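Local coordinates for protein Steely1 (Dictyostelium discoideum, PDB 2H84) that forms acylpyrones in vitro and, as crystallised here, is the C-terminal type III polyketide synthase domain of a hybrid type I/III synthase, at residues 232-237 with 362-368; 261-265 with 303-307; 295-299 with 336-341. One frame throughout, in Å; residues are numbered along the deposited sequence.

Interaction 1. Residues 232-237 with 362-368; sequences SINRSF and GLAFEGC
Two neighbouring antiparallel strands of the thiolase fold's central sheet pair here, their axes 4.6 Å apart and their directions at 170°. Both backbones are extended, with Arg235 opposite Phe365 as a hydrogen-bonded pair: Arg235 N to Phe365 O and Phe365 N to Arg235 O, both 2.9 Å. Asn234 with Glu366 and Ser236 with Ala364 form the flanking non-hydrogen-bonded pairs (CA-CA 4.4 and 4.5 Å), and their side chains share one face. On this face Glu366 makes a salt bridge to Arg165 of helix 159-171, while Asn234 and Ser236 hydrogen-bond to Arg149 and Lys145 of the second subunit, so the pair also serves the dimer interface.

Phe237 and Phe365 bury more area in this contact than any other residue. Both have chi1 in m; Phe365 emerges on the face shared with Arg235, where Phe272 of helix 261-280 also packs. Phe237 N is held by Leu363 O at 3.1 Å, and its side chain swings back along the opposing strand. Before Leu363 the peptide is cis, and Gly362, closing the AFGPG segment (GFGPG in chalcone synthases), has phi/psi of 145/-70°, a conformation that calls for glycine. The two phenyl rings meet edge-to-face, the edge of Phe237 on the face of Phe365, with centroids 4.3 Å apart, planes at 54° and Phe237 CZ 3.2 Å from Phe365 CE1.

Interaction 2. Residues 261-265 with 303-307; sequences IPIVI and SILMN
The first turn of helix 261-280 lies nearly alongside the start of helix 302-311: the short axes run the same way, cross at -22° and come within 8.7 Å. The backbones come nearest at Pro262 and Ile304, their CA atoms 4.8 Å apart. No hydrogen bond joins the segments, and the fit depends on shape. Ile304, with both chi angles in m, is the principal bump. Ile304 CD1 enters the hollow framed by Ile261, Pro262 and Ile265, lying 3.7 Å from Ile261 CG2, 3.3 Å from Pro262 CA and 4.1 Å from Pro262 CB; Ile265, pointing toward the other helix, closes that hollow.

In return, the Pro262 ring lies against Ser303 and Ile304, with Pro262 CG 4.2 Å from Ser303 CB. Asn307 (chi1 m), one turn on, lies alongside, its OD1 3.8 Å from Pro262 CB. A proline suits this position, since the opening turn of a helix needs no amide hydrogen bond from it. The interface is one of parallel helix packing within the C-terminal half of the thiolase fold, and the side chain of Ile261 comes about 9 Å from that of Cys157, the predicted active-site residue. Beneath, Ile265 and Ile304 both rest on Phe359 of strand 353-360, while Leu305 turns away from helix 261-280 to pack against Trp323 and Tyr326 of helix 320-329.

Interaction 3. Residues 295-299 with 336-341; sequences FLIHT and SVIFVM
Apolar packing sets the spacing between strand 295-297 and helix 336-341, whose axes approach to 7.8 Å and run roughly antiparallel, at 149°. Leu296 (chi1 m, chi2 t) points toward the helix: Leu296 CD2 lies 3.9 Å from Val340 CG1, and Leu296 CD1 4.1 Å from Met341 CG. Val340, in t, also points toward the strand, and Val340 CG2 sits 3.9 Å from Thr299 CG2. The CA pairs Leu296-Val340 (6.3 Å) and His298-Val337 (4.5 Å) fix the register: the chain nears the helix between Leu296 and His298.

The strand is the edge member of the C-terminal half of the thiolase-fold sheet, and the helix belongs to its buried helical layer; on another side of the helix Ile338 and Phe339 reach strand 209-216.

Around His298 the contacts are van der Waals. His298, chi1 157°, has Ser336 CB near its ring plane, 3.5 Å from His298 ND1, and His298 CB lies 4.2 Å from Val337 CG2. Ile297 O is likewise 3.9 Å from Val340 CG2. The His298 side chain is about 4 Å from that of Cys157, the predicted active-site residue, and touches Asn331, an arrangement consistent with the Cys-His-Asn triad of chalcone synthases.

No hydrogen bond crosses the segments. Thr299 OG1 hydrogen-bonds to Gly330 O and approaches Ser336 CB at 3.3 Å, while Ser336 OG hydrogen-bonds to Met332 N.

Interaction 1 opens first, at 232-237, and closes last, at 362-368, so its loop of 124 residues encloses both other contacts. Within it the chain passes through 261-265, then 295-299, then 303-307, which closes interaction 2, and finally 336-341, which closes interaction 3; these two therefore cross. Residues 303-307 return to the start of helix 261-280, whereas 336-341 brings a later helix back onto strand 294-297. Interaction 2 touches both of the others: Phe365 CZ lies 4.0 Å from Ile265 CA, and Leu305 CD2 3.8 Å from Ile297 CG2. Interactions 1 and 3, about 6 Å apart at their nearest atoms, are joined through their common sheet.

Interaction 1. Residues 232-237 with 362-368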
ATOM      1  N   SER A 232      -4.267  -1.849 -19.639  1.00 24.35           N
ATOM      2  CA  SER A 232      -5.117  -2.156 -18.499  1.00 24.00           C
ATOM      3  C   SER A 232      -5.681  -0.867 -17.951  1.00 23.20           C
ATOM      4  O   SER A 232      -5.023   0.168 -17.998  1.00 24.07           O
ATOM      5  CB  SER A 232      -4.317  -2.883 -17.424  1.00 23.77           C
ATOM      6  OG  SER A 232      -3.093  -2.220 -17.186  1.00 24.39           O
ATOM      7  N   ILE A 233      -6.904  -0.937 -17.436  1.00 21.97           N
ATOM      8  CA  ILE A 233      -7.588   0.244 -16.902  1.00 20.68           C
ATOM      9  C   ILE A 233      -8.284  -0.046 -15.582  1.00 18.72           C
ATOM     10  O   ILE A 233      -8.234  -1.170 -15.082  1.00 18.75           O
ATOM     11  CB  ILE A 233      -8.690   0.737 -17.873  1.00 21.86           C
ATOM     12  CG1 ILE A 233      -9.665  -0.419 -18.153  1.00 21.13           C
ATOM     13  CG2 ILE A 233      -8.074   1.246 -19.174  1.00 22.03           C
ATOM     14  CD1 ILE A 233     -10.887  -0.037 -18.943  1.00 19.20           C
ATOM     15  N   ASN A 234      -8.921   0.980 -15.020  1.00 16.37           N
ATOM     16  CA  ASN A 234      -9.686   0.823 -13.785  1.00 16.41           C
ATOM     17  C   ASN A 234     -10.797   1.855 -13.737  1.00 17.30           C
ATOM     18  O   ASN A 234     -10.696   2.927 -14.334  1.00 17.47           O
ATOM     19  CB  ASN A 234      -8.801   0.904 -12.518  1.00 15.73           C
ATOM     20  CG  ASN A 234      -8.250   2.297 -12.240  1.00 14.48           C
ATOM     21  OD1 ASN A 234      -7.576   2.504 -11.237  1.00 11.91           O
ATOM     22  ND2 ASN A 234      -8.528   3.249 -13.121  1.00 16.02           N
ATOM     23  N   ARG A 235     -11.876   1.523 -13.042  1.00 17.64           N
ATOM     24  CA  ARG A 235     -13.014   2.430 -12.951  1.00 18.00           C
ATOM     25  C   ARG A 235     -13.484   2.538 -11.510  1.00 18.12           C
ATOM     26  O   ARG A 235     -13.397   1.574 -10.746  1.00 18.29           O
ATOM     27  CB  ARG A 235     -14.170   1.909 -13.823  1.00 19.28           C
ATOM     28  CG  ARG A 235     -15.388   2.833 -13.926  1.00 18.98           C
ATOM     29  CD  ARG A 235     -15.473   3.465 -15.306  1.00 20.16           C
ATOM     30  NE  ARG A 235     -15.924   2.518 -16.317  1.00 20.41           N
ATOM     31  CZ  ARG A 235     -15.734   2.667 -17.625  1.00 21.59           C
ATOM     32  NH1 ARG A 235     -15.088   3.722 -18.099  1.00 21.80           N
ATOM     33  NH2 ARG A 235     -16.217   1.766 -18.465  1.00 21.98           N
ATOM     34  N   SER A 236     -13.982   3.714 -11.142  1.00 17.41           N
ATOM     35  CA  SER A 236     -14.497   3.920  -9.800  1.00 16.73           C
ATOM     36  C   SER A 236     -15.974   4.280  -9.914  1.00 17.64           C
ATOM     37  O   SER A 236     -16.387   4.930 -10.880  1.00 18.68           O
ATOM     38  CB  SER A 236     -13.745   5.042  -9.092  1.00 14.48           C
ATOM     39  OG  SER A 236     -14.044   6.295  -9.665  1.00 14.16           O
ATOM     40  N   PHE A 237     -16.773   3.840  -8.946  1.00 18.00           N
ATOM     41  CA  PHE A 237     -18.201   4.139  -8.958  1.00 18.98           C
ATOM     42  C   PHE A 237     -18.637   4.906  -7.705  1.00 19.62           C
ATOM     43  O   PHE A 237     -18.547   4.409  -6.578  1.00 20.46           O
ATOM     44  CB  PHE A 237     -19.029   2.854  -9.087  1.00 18.96           C
ATOM     45  CG  PHE A 237     -18.714   2.046 -10.320  1.00 19.95           C
ATOM     46  CD1 PHE A 237     -17.667   1.124 -10.312  1.00 19.77           C
ATOM     47  CD2 PHE A 237     -19.457   2.217 -11.494  1.00 18.04           C
ATOM     48  CE1 PHE A 237     -17.354   0.402 -11.456  1.00 18.66           C
ATOM     49  CE2 PHE A 237     -19.152   1.504 -12.637  1.00 16.55           C
ATOM     50  CZ  PHE A 237     -18.106   0.589 -12.620  1.00 18.30           C
ATOM     51  N   GLY A 362     -14.879   0.184  -2.999  1.00 14.37           N
ATOM     52  CA  GLY A 362     -14.917   1.333  -3.648  1.00 11.70           C
ATOM     53  C   GLY A 362     -16.352   1.725  -4.008  1.00 10.31           C
ATOM     54  O   GLY A 362     -16.737   2.834  -3.441  1.00 11.46           O
ATOM     55  N   LEU A 363     -17.103   1.114  -4.911  1.00  9.33           N
ATOM     56  CA  LEU A 363     -16.593   0.075  -5.624  1.00 10.49           C
ATOM     57  C   LEU A 363     -15.614   0.406  -6.750  1.00 10.50           C
ATOM     58  O   LEU A 363     -15.517   1.560  -7.267  1.00 13.15           O
ATOM     59  CB  LEU A 363     -17.787  -0.657  -6.172  1.00 11.10           C
ATOM     60  CG  LEU A 363     -18.728  -1.211  -5.109  1.00 11.41           C
ATOM     61  CD1 LEU A 363     -20.176  -1.433  -5.556  1.00  9.70           C
ATOM     62  CD2 LEU A 363     -18.105  -2.521  -4.698  1.00 10.61           C
ATOM     63  N   ALA A 364     -14.939  -0.593  -7.306  1.00  9.44           N
ATOM     64  CA  ALA A 364     -13.993  -0.377  -8.425  1.00  9.09           C
ATOM     65  C   ALA A 364     -13.742  -1.561  -9.299  1.00  9.07           C
ATOM     66  O   ALA A 364     -13.738  -2.669  -8.832  1.00  5.93           O
ATOM     67  CB  ALA A 364     -12.684   0.233  -7.851  1.00  9.31           C
ATOM     68  N   PHE A 365     -13.533  -1.296 -10.580  1.00 10.79           N
ATOM     69  CA  PHE A 365     -13.264  -2.390 -11.499  1.00 13.24           C
ATOM     70  C   PHE A 365     -11.832  -2.250 -11.929  1.00 14.82           C
ATOM     71  O   PHE A 365     -11.317  -1.140 -12.026  1.00 16.43           O
ATOM     72  CB  PHE A 365     -14.150  -2.332 -12.756  1.00 14.39           C
ATOM     73  CG  PHE A 365     -15.627  -2.521 -12.491  1.00 16.70           C
ATOM     74  CD1 PHE A 365     -16.544  -2.384 -13.535  1.00 16.36           C
ATOM     75  CD2 PHE A 365     -16.105  -2.833 -11.215  1.00 17.40           C
ATOM     76  CE1 PHE A 365     -17.916  -2.559 -13.323  1.00 17.38           C
ATOM     77  CE2 PHE A 365     -17.478  -3.009 -10.988  1.00 17.66           C
ATOM     78  CZ  PHE A 365     -18.387  -2.869 -12.047  1.00 17.86           C
ATOM     79  N   GLU A 366     -11.182  -3.387 -12.141  1.00 15.61           N
ATOM     80  CA  GLU A 366      -9.818  -3.420 -12.639  1.00 16.86           C
ATOM     81  C   GLU A 366      -9.933  -4.293 -13.874  1.00 17.85           C
ATOM     82  O   GLU A 366     -10.649  -5.283 -13.859  1.00 17.86           O
ATOM     83  CB  GLU A 366      -8.862  -4.068 -11.629  1.00 17.77           C
ATOM     84  CG  GLU A 366      -8.436  -3.204 -10.456  1.00 19.31           C
ATOM     85  CD  GLU A 366      -7.482  -2.075 -10.840  1.00 20.93           C
ATOM     86  OE1 GLU A 366      -6.824  -2.153 -11.905  1.00 21.29           O
ATOM     87  OE2 GLU A 366      -7.388  -1.099 -10.063  1.00 22.16           O
ATOM     88  N   GLY A 367      -9.257  -3.921 -14.949  1.00 19.38           N
ATOM     89  CA  GLY A 367      -9.322  -4.731 -16.145  1.00 20.59           C
ATOM     90  C   GLY A 367      -7.968  -4.739 -16.822  1.00 21.14           C
ATOM     91  O   GLY A 367      -7.104  -3.904 -16.537  1.00 21.88           O
ATOM     92  N   CYS A 368      -7.777  -5.691 -17.718  1.00 21.89           N
ATOM     93  CA  CYS A 368      -6.526  -5.795 -18.424  1.00 23.28           C
ATOM     94  C   CYS A 368      -6.721  -6.628 -19.687  1.00 23.72           C
ATOM     95  O   CYS A 368      -7.432  -7.632 -19.672  1.00 24.31           O
ATOM     96  CB  CYS A 368      -5.487  -6.437 -17.519  1.00 22.91           C
ATOM     97  SG  CYS A 368      -3.834  -6.278 -18.135  1.00 23.34           S
TER

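Interaction 2. Residues 261-265 with 303-307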
ATOM      1  N   ILE A 261     -24.047  -6.090  -4.817  1.00 21.48           N
ATOM      2  CA  ILE A 261     -22.774  -6.266  -5.490  1.00 19.61           C
ATOM      3  C   ILE A 261     -22.863  -7.007  -6.832  1.00 20.29           C
ATOM      4  O   ILE A 261     -22.474  -6.463  -7.874  1.00 18.79           O
ATOM      5  CB  ILE A 261     -21.760  -6.955  -4.540  1.00 17.16           C
ATOM      6  CG1 ILE A 261     -21.430  -6.003  -3.386  1.00 14.82           C
ATOM      7  CG2 ILE A 261     -20.484  -7.297  -5.289  1.00 14.55           C
ATOM      8  CD1 ILE A 261     -20.542  -6.571  -2.328  1.00 12.05           C
ATOM      9  N   PRO A 262     -23.415  -8.234  -6.837  1.00 20.84           N
ATOM     10  CA  PRO A 262     -23.523  -9.004  -8.081  1.00 21.13           C
ATOM     11  C   PRO A 262     -24.072  -8.213  -9.242  1.00 21.05           C
ATOM     12  O   PRO A 262     -23.418  -8.042 -10.262  1.00 20.57           O
ATOM     13  CB  PRO A 262     -24.449 -10.163  -7.707  1.00 22.05           C
ATOM     14  CG  PRO A 262     -24.179 -10.336  -6.227  1.00 21.90           C
ATOM     15  CD  PRO A 262     -24.142  -8.907  -5.751  1.00 20.68           C
ATOM     16  N   ILE A 263     -25.290  -7.724  -9.059  1.00 21.99           N
ATOM     17  CA  ILE A 263     -25.970  -6.967 -10.091  1.00 23.06           C
ATOM     18  C   ILE A 263     -25.311  -5.620 -10.415  1.00 22.12           C
ATOM     19  O   ILE A 263     -25.314  -5.184 -11.567  1.00 21.98           O
ATOM     20  CB  ILE A 263     -27.479  -6.868  -9.727  1.00 24.68           C
ATOM     21  CG1 ILE A 263     -28.215  -5.856 -10.571  1.00 23.65           C
ATOM     22  CG2 ILE A 263     -27.668  -6.469  -8.388  1.00 25.20           C
ATOM     23  CD1 ILE A 263     -28.319  -6.305 -11.945  1.00 23.46           C
ATOM     24  N   VAL A 264     -24.717  -4.971  -9.422  1.00 20.31           N
ATOM     25  CA  VAL A 264     -24.050  -3.709  -9.693  1.00 18.55           C
ATOM     26  C   VAL A 264     -22.893  -4.031 -10.631  1.00 18.95           C
ATOM     27  O   VAL A 264     -22.492  -3.202 -11.439  1.00 19.89           O
ATOM     28  CB  VAL A 264     -23.464  -3.047  -8.417  1.00 18.30           C
ATOM     29  CG1 VAL A 264     -22.791  -1.716  -8.760  1.00 16.44           C
ATOM     30  CG2 VAL A 264     -24.542  -2.823  -7.398  1.00 18.52           C
ATOM     31  N   ILE A 265     -22.320  -5.224 -10.506  1.00 19.30           N
ATOM     32  CA  ILE A 265     -21.218  -5.603 -11.393  1.00 19.46           C
ATOM     33  C   ILE A 265     -21.785  -5.923 -12.771  1.00 22.15           C
ATOM     34  O   ILE A 265     -21.341  -5.377 -13.781  1.00 24.46           O
ATOM     35  CB  ILE A 265     -20.456  -6.826 -10.874  1.00 17.21           C
ATOM     36  CG1 ILE A 265     -19.426  -6.374  -9.843  1.00 15.77           C
ATOM     37  CG2 ILE A 265     -19.727  -7.526 -12.022  1.00 14.08           C
ATOM     38  CD1 ILE A 265     -18.926  -7.418  -8.956  1.00 15.39           C
ATOM     39  N   SER A 303     -22.247 -16.062  -8.121  1.00 25.51           N
ATOM     40  CA  SER A 303     -23.220 -15.074  -8.553  1.00 25.53           C
ATOM     41  C   SER A 303     -22.512 -14.034  -9.391  1.00 25.62           C
ATOM     42  O   SER A 303     -22.987 -13.668 -10.451  1.00 25.75           O
ATOM     43  CB  SER A 303     -23.864 -14.389  -7.357  1.00 26.38           C
ATOM     44  OG  SER A 303     -23.949 -15.281  -6.268  1.00 31.35           O
ATOM     45  N   ILE A 304     -21.374 -13.548  -8.920  1.00 26.17           N
ATOM     46  CA  ILE A 304     -20.639 -12.545  -9.681  1.00 27.59           C
ATOM     47  C   ILE A 304     -20.207 -13.056 -11.067  1.00 27.95           C
ATOM     48  O   ILE A 304     -20.420 -12.384 -12.082  1.00 26.92           O
ATOM     49  CB  ILE A 304     -19.386 -12.087  -8.905  1.00 28.17           C
ATOM     50  CG1 ILE A 304     -19.788 -11.391  -7.607  1.00 29.95           C
ATOM     51  CG2 ILE A 304     -18.574 -11.125  -9.736  1.00 27.35           C
ATOM     52  CD1 ILE A 304     -20.372 -10.034  -7.820  1.00 30.18           C
ATOM     53  N   LEU A 305     -19.597 -14.241 -11.103  1.00 27.18           N
ATOM     54  CA  LEU A 305     -19.129 -14.839 -12.355  1.00 25.82           C
ATOM     55  C   LEU A 305     -20.250 -15.045 -13.383  1.00 26.51           C
ATOM     56  O   LEU A 305     -20.105 -14.728 -14.565  1.00 25.01           O
ATOM     57  CB  LEU A 305     -18.446 -16.174 -12.066  1.00 23.88           C
ATOM     58  CG  LEU A 305     -17.178 -16.134 -11.235  1.00 22.86           C
ATOM     59  CD1 LEU A 305     -16.593 -17.555 -11.140  1.00 22.27           C
ATOM     60  CD2 LEU A 305     -16.185 -15.185 -11.881  1.00 21.58           C
ATOM     61  N   MET A 306     -21.376 -15.573 -12.926  1.00 28.43           N
ATOM     62  CA  MET A 306     -22.496 -15.803 -13.815  1.00 30.10           C
ATOM     63  C   MET A 306     -23.110 -14.507 -14.334  1.00 29.95           C
ATOM     64  O   MET A 306     -23.486 -14.425 -15.491  1.00 29.45           O
ATOM     65  CB  MET A 306     -23.557 -16.628 -13.101  1.00 32.76           C
ATOM     66  CG  MET A 306     -22.987 -17.868 -12.448  1.00 37.56           C
ATOM     67  SD  MET A 306     -24.176 -19.240 -12.266  1.00 43.86           S
ATOM     68  CE  MET A 306     -24.583 -19.115 -10.535  1.00 42.03           C
ATOM     69  N   ASN A 307     -23.214 -13.496 -13.476  1.00 30.50           N
ATOM     70  CA  ASN A 307     -23.801 -12.225 -13.896  1.00 29.87           C
ATOM     71  C   ASN A 307     -22.956 -11.631 -15.008  1.00 28.76           C
ATOM     72  O   ASN A 307     -23.492 -11.113 -15.980  1.00 27.92           O
ATOM     73  CB  ASN A 307     -23.891 -11.234 -12.738  1.00 31.19           C
ATOM     74  CG  ASN A 307     -24.903 -11.656 -11.728  1.00 32.74           C
ATOM     75  OD1 ASN A 307     -25.645 -10.893 -11.191  1.00 33.71           O
ATOM     76  ND2 ASN A 307     -24.926 -12.908 -11.475  1.00 34.63           N
TER

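Interaction 3. Residues 295-299 with 336-341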
ATOM      1  N   PHE A 295     -11.599 -15.341 -20.926  1.00 18.20           N
ATOM      2  CA  PHE A 295     -11.878 -14.529 -19.749  1.00 16.80           C
ATOM      3  C   PHE A 295     -11.231 -15.035 -18.473  1.00 16.16           C
ATOM      4  O   PHE A 295     -11.581 -16.103 -17.956  1.00 14.73           O
ATOM      5  CB  PHE A 295     -13.384 -14.379 -19.559  1.00 15.68           C
ATOM      6  CG  PHE A 295     -13.973 -13.252 -20.353  1.00 16.12           C
ATOM      7  CD1 PHE A 295     -14.351 -12.070 -19.731  1.00 15.32           C
ATOM      8  CD2 PHE A 295     -14.076 -13.340 -21.736  1.00 15.94           C
ATOM      9  CE1 PHE A 295     -14.831 -10.996 -20.472  1.00 15.08           C
ATOM     10  CE2 PHE A 295     -14.556 -12.268 -22.482  1.00 15.65           C
ATOM     11  CZ  PHE A 295     -14.924 -11.095 -21.848  1.00 15.15           C
ATOM     12  N   LEU A 296     -10.276 -14.242 -17.984  1.00 15.92           N
ATOM     13  CA  LEU A 296      -9.523 -14.537 -16.763  1.00 14.58           C
ATOM     14  C   LEU A 296     -10.061 -13.593 -15.699  1.00 14.27           C
ATOM     15  O   LEU A 296      -9.512 -12.518 -15.455  1.00 15.21           O
ATOM     16  CB  LEU A 296      -8.029 -14.300 -17.006  1.00 13.12           C
ATOM     17  CG  LEU A 296      -7.524 -14.973 -18.287  1.00 12.53           C
ATOM     18  CD1 LEU A 296      -6.039 -14.718 -18.457  1.00 12.35           C
ATOM     19  CD2 LEU A 296      -7.829 -16.470 -18.244  1.00 10.72           C
ATOM     20  N   ILE A 297     -11.154 -14.015 -15.077  1.00 13.02           N
ATOM     21  CA  ILE A 297     -11.830 -13.226 -14.066  1.00 11.70           C
ATOM     22  C   ILE A 297     -11.501 -13.618 -12.639  1.00 11.10           C
ATOM     23  O   ILE A 297     -11.370 -14.797 -12.314  1.00 11.01           O
ATOM     24  CB  ILE A 297     -13.357 -13.333 -14.238  1.00 13.11           C
ATOM     25  CG1 ILE A 297     -13.738 -13.056 -15.696  1.00 12.83           C
ATOM     26  CG2 ILE A 297     -14.062 -12.348 -13.297  1.00 12.96           C
ATOM     27  CD1 ILE A 297     -15.219 -13.224 -15.983  1.00 11.91           C
ATOM     28  N   HIS A 298     -11.370 -12.601 -11.793  1.00 11.72           N
ATOM     29  CA  HIS A 298     -11.114 -12.782 -10.371  1.00 11.53           C
ATOM     30  C   HIS A 298     -12.248 -13.657  -9.844  1.00 12.04           C
ATOM     31  O   HIS A 298     -13.418 -13.300  -9.963  1.00 13.17           O
ATOM     32  CB  HIS A 298     -11.135 -11.420  -9.670  1.00 11.06           C
ATOM     33  CG  HIS A 298     -11.431 -11.501  -8.208  1.00 10.22           C
ATOM     34  ND1 HIS A 298     -10.611 -12.162  -7.323  1.00 10.92           N
ATOM     35  CD2 HIS A 298     -12.470 -11.025  -7.481  1.00 10.26           C
ATOM     36  CE1 HIS A 298     -11.133 -12.092  -6.112  1.00 12.85           C
ATOM     37  NE2 HIS A 298     -12.261 -11.407  -6.181  1.00 11.55           N
ATOM     38  N   THR A 299     -11.906 -14.806  -9.280  1.00 11.95           N
ATOM     39  CA  THR A 299     -12.914 -15.720  -8.763  1.00 13.24           C
ATOM     40  C   THR A 299     -13.596 -15.254  -7.471  1.00 14.80           C
ATOM     41  O   THR A 299     -13.466 -15.887  -6.419  1.00 16.14           O
ATOM     42  CB  THR A 299     -12.309 -17.107  -8.518  1.00 12.10           C
ATOM     43  OG1 THR A 299     -11.208 -17.005  -7.612  1.00 12.29           O
ATOM     44  CG2 THR A 299     -11.794 -17.667  -9.810  1.00 12.82           C
ATOM     45  N   SER A 336      -6.376 -14.581  -6.266  1.00 16.38           N
ATOM     46  CA  SER A 336      -7.281 -15.338  -7.137  1.00 17.64           C
ATOM     47  C   SER A 336      -7.112 -15.086  -8.643  1.00 18.25           C
ATOM     48  O   SER A 336      -7.232 -16.013  -9.450  1.00 18.21           O
ATOM     49  CB  SER A 336      -8.719 -15.037  -6.724  1.00 17.87           C
ATOM     50  OG  SER A 336      -8.878 -15.185  -5.329  1.00 19.80           O
ATOM     51  N   VAL A 337      -6.858 -13.833  -9.006  1.00 18.52           N
ATOM     52  CA  VAL A 337      -6.662 -13.430 -10.399  1.00 18.57           C
ATOM     53  C   VAL A 337      -5.436 -14.106 -10.967  1.00 17.79           C
ATOM     54  O   VAL A 337      -5.498 -14.814 -11.951  1.00 18.76           O
ATOM     55  CB  VAL A 337      -6.396 -11.926 -10.499  1.00 20.99           C
ATOM     56  CG1 VAL A 337      -6.958 -11.400 -11.796  1.00 20.88           C
ATOM     57  CG2 VAL A 337      -6.916 -11.188  -9.241  1.00 23.52           C
ATOM     58  N   ILE A 338      -4.312 -13.842 -10.314  1.00 15.27           N
ATOM     59  CA  ILE A 338      -3.029 -14.416 -10.697  1.00 12.85           C
ATOM     60  C   ILE A 338      -3.124 -15.940 -10.766  1.00 12.37           C
ATOM     61  O   ILE A 338      -2.614 -16.545 -11.701  1.00 11.82           O
ATOM     62  CB  ILE A 338      -1.943 -13.995  -9.712  1.00 11.64           C
ATOM     63  CG1 ILE A 338      -1.991 -12.471  -9.525  1.00  9.33           C
ATOM     64  CG2 ILE A 338      -0.583 -14.451 -10.188  1.00  8.92           C
ATOM     65  CD1 ILE A 338      -1.792 -11.669 -10.788  1.00  8.08           C
ATOM     66  N   PHE A 339      -3.769 -16.565  -9.782  1.00 12.72           N
ATOM     67  CA  PHE A 339      -3.920 -18.021  -9.780  1.00 13.76           C
ATOM     68  C   PHE A 339      -4.526 -18.488 -11.103  1.00 14.95           C
ATOM     69  O   PHE A 339      -4.064 -19.470 -11.702  1.00 14.01           O
ATOM     70  CB  PHE A 339      -4.825 -18.475  -8.636  1.00 13.41           C
ATOM     71  CG  PHE A 339      -4.090 -18.955  -7.421  1.00 13.56           C
ATOM     72  CD1 PHE A 339      -3.361 -18.067  -6.630  1.00 12.59           C
ATOM     73  CD2 PHE A 339      -4.148 -20.299  -7.047  1.00 13.48           C
ATOM     74  CE1 PHE A 339      -2.705 -18.510  -5.472  1.00 12.18           C
ATOM     75  CE2 PHE A 339      -3.495 -20.754  -5.891  1.00 13.96           C
ATOM     76  CZ  PHE A 339      -2.770 -19.856  -5.103  1.00 12.77           C
ATOM     77  N   VAL A 340      -5.565 -17.781 -11.548  1.00 15.43           N
ATOM     78  CA  VAL A 340      -6.231 -18.102 -12.803  1.00 15.74           C
ATOM     79  C   VAL A 340      -5.263 -17.937 -13.976  1.00 15.81           C
ATOM     80  O   VAL A 340      -5.172 -18.814 -14.831  1.00 16.27           O
ATOM     81  CB  VAL A 340      -7.462 -17.207 -13.041  1.00 15.77           C
ATOM     82  CG1 VAL A 340      -8.020 -17.458 -14.429  1.00 14.32           C
ATOM     83  CG2 VAL A 340      -8.523 -17.493 -11.993  1.00 15.83           C
ATOM     84  N   MET A 341      -4.544 -16.818 -14.022  1.00 15.81           N
ATOM     85  CA  MET A 341      -3.578 -16.596 -15.095  1.00 17.00           C
ATOM     86  C   MET A 341      -2.572 -17.747 -15.168  1.00 18.71           C
ATOM     87  O   MET A 341      -2.230 -18.205 -16.256  1.00 20.04           O
ATOM     88  CB  MET A 341      -2.839 -15.270 -14.892  1.00 14.94           C
ATOM     89  CG  MET A 341      -3.701 -14.056 -15.162  1.00 13.88           C
ATOM     90  SD  MET A 341      -2.879 -12.519 -14.767  1.00 12.68           S
ATOM     91  CE  MET A 341      -2.143 -12.116 -16.255  1.00 11.41           C
TER